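Local coordinates for OmpT protein (Vibrio cholerae serotype O1, PDB 6EHE) that probably acts as a general diffusion porin, a membrane-spanning beta barrel that lets small solutes and ions cross the outer membrane, at residues Q10-L15 / S29-V34. Residues are numbered along the deposited sequence; the frame is centred on the assembly and turned at random.
Sequences QLRTEL and SSRAGV
Ser29 lays its CB against the Arg12 guanidinium, 3.4 Å from NH2, where one strand of the first hairpin of the 16-stranded porin barrel is broken: strand 24-39 has a short irregular segment at Ser29 and Ser30, while strand 3-17 runs on unbroken. At Ser30 a side chain stands in for the missing backbone partner. With OG placed beside its own backbone N (chi1 -81°), the hydroxyl oxygen receives the Arg12 N-H at 2.9 Å and 170°, nearly straight; it is also hydrogen-bonded to Ser27 O. The CA of Ser30 adds a CA-H...O contact to Gln10 O. Antiparallel pairing resumes at Arg31, a hydrogen-bonded pair with Gln10: Gln10 N to Arg31 O is 2.9 Å and Arg31 N to Gln10 O is 3.0 Å. Their side chains rise side by side, amide and guanidinium planes 8° apart. Arg31 NH2 sits above the Arg12 guanidinium, offset toward its rim and 3.0 Å from Arg12 NH1, though its exact position is uncertain. Arg63 and Arg316 extend this like-charge cluster on the face of Gln10, consistent with an arginine-rich inner wall of a porin. Gln10 OE1, in the Arg12 guanidinium plane, takes two N-H groups side-on, neither bond straight: from NE at 2.7 Å and from NH1 at an unusually short 2.5 Å, a length to be taken cautiously.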
loop_
_atom_site.group_PDB
_atom_site.type_symbol
_atom_site.label_atom_id
_atom_site.label_comp_id
_atom_site.label_asym_id
_atom_site.label_seq_id
_atom_site.Cartn_x
_atom_site.Cartn_y
_atom_site.Cartn_z
ATOM N N GLN A 10 12.465 12.338 2.799
ATOM C CA GLN A 10 11.626 12.874 1.739
ATOM C C GLN A 10 10.752 13.956 2.338
ATOM O O GLN A 10 9.984 13.686 3.269
ATOM C CB GLN A 10 10.782 11.774 1.109
ATOM C CG GLN A 10 9.533 12.266 0.433
ATOM C CD GLN A 10 8.699 11.122 -0.097
ATOM O OE1 GLN A 10 7.477 11.240 -0.243
ATOM N NE2 GLN A 10 9.355 9.995 -0.371
ATOM N N LEU A 11 10.899 15.173 1.827
ATOM C CA LEU A 11 9.992 16.261 2.150
ATOM C C LEU A 11 8.849 16.258 1.144
ATOM O O LEU A 11 9.065 16.390 -0.065
ATOM C CB LEU A 11 10.721 17.601 2.135
ATOM C CG LEU A 11 10.185 18.701 3.052
ATOM C CD1 LEU A 11 11.101 19.894 2.908
ATOM C CD2 LEU A 11 8.752 19.105 2.728
ATOM N N ARG A 12 7.638 16.127 1.643
ATOM C CA ARG A 12 6.467 16.037 0.798
ATOM C C ARG A 12 5.545 17.178 1.178
ATOM O O ARG A 12 5.314 17.403 2.366
ATOM C CB ARG A 12 5.778 14.681 0.993
ATOM C CG ARG A 12 4.632 14.417 0.046
ATOM C CD ARG A 12 3.993 13.056 0.309
ATOM N NE ARG A 12 4.901 11.959 0.001
ATOM C CZ ARG A 12 4.564 10.679 0.079
ATOM N NH1 ARG A 12 5.457 9.759 -0.221
ATOM N NH2 ARG A 12 3.342 10.332 0.463
ATOM N N THR A 13 5.038 17.910 0.189
ATOM C CA THR A 13 4.035 18.929 0.480
ATOM C C THR A 13 2.943 18.850 -0.569
ATOM O O THR A 13 3.225 18.764 -1.769
ATOM C CB THR A 13 4.628 20.350 0.541
ATOM O OG1 THR A 13 5.525 20.433 1.657
ATOM C CG2 THR A 13 3.510 21.416 0.743
ATOM N N GLU A 14 1.700 18.850 -0.102
ATOM C CA GLU A 14 0.585 18.521 -0.958
ATOM C C GLU A 14 -0.587 19.429 -0.652
ATOM O O GLU A 14 -0.820 19.826 0.496
ATOM C CB GLU A 14 0.179 17.040 -0.808
ATOM C CG GLU A 14 1.220 16.086 -1.404
ATOM C CD GLU A 14 0.855 14.614 -1.310
ATOM O OE1 GLU A 14 0.094 14.225 -0.399
ATOM O OE2 GLU A 14 1.339 13.852 -2.175
ATOM N N LEU A 15 -1.321 19.743 -1.718
ATOM C CA LEU A 15 -2.545 20.527 -1.682
ATOM C C LEU A 15 -3.649 19.663 -2.261
ATOM O O LEU A 15 -3.526 19.168 -3.387
ATOM C CB LEU A 15 -2.383 21.827 -2.486
ATOM C CG LEU A 15 -3.621 22.680 -2.773
ATOM C CD1 LEU A 15 -4.117 23.406 -1.515
ATOM C CD2 LEU A 15 -3.358 23.680 -3.930
ATOM N N SER A 29 3.214 12.349 5.695
ATOM C CA SER A 29 3.963 11.323 4.986
ATOM C C SER A 29 5.322 11.829 4.526
ATOM O O SER A 29 5.999 11.144 3.756
ATOM C CB SER A 29 3.169 10.732 3.813
ATOM O OG SER A 29 2.288 9.696 4.263
ATOM N N SER A 30 5.746 13.004 4.986
ATOM C CA SER A 30 7.166 13.318 5.006
ATOM C C SER A 30 7.899 12.324 5.900
ATOM O O SER A 30 7.398 11.935 6.961
ATOM C CB SER A 30 7.392 14.738 5.514
ATOM O OG SER A 30 7.183 15.701 4.498
ATOM N N ARG A 31 9.101 11.926 5.473
ATOM C CA ARG A 31 9.857 10.831 6.083
ATOM C C ARG A 31 11.273 11.303 6.370
ATOM O O ARG A 31 11.818 12.117 5.628
ATOM C CB ARG A 31 9.972 9.585 5.145
ATOM C CG ARG A 31 8.735 9.175 4.417
ATOM C CD ARG A 31 9.087 8.407 3.134
ATOM N NE ARG A 31 8.028 7.519 2.630
ATOM C CZ ARG A 31 6.761 7.867 2.383
ATOM N NH1 ARG A 31 5.904 6.949 1.926
ATOM N NH2 ARG A 31 6.345 9.117 2.573
ATOM N N ALA A 32 11.885 10.749 7.414
ATOM C CA ALA A 32 13.329 10.839 7.588
ATOM C C ALA A 32 13.812 9.564 8.261
ATOM O O ALA A 32 13.098 8.994 9.081
ATOM C CB ALA A 32 13.723 12.059 8.415
ATOM N N GLY A 33 15.025 9.123 7.939
ATOM C CA GLY A 33 15.441 7.839 8.473
ATOM C C GLY A 33 16.915 7.548 8.299
ATOM O O GLY A 33 17.671 8.318 7.696
ATOM N N VAL A 34 17.298 6.386 8.836
ATOM C CA VAL A 34 18.665 5.881 8.823
ATOM C C VAL A 34 18.628 4.440 8.347
ATOM O O VAL A 34 17.847 3.635 8.867
ATOM C CB VAL A 34 19.326 5.950 10.216
ATOM C CG1 VAL A 34 20.828 5.691 10.112
ATOM C CG2 VAL A 34 19.074 7.286 10.858
#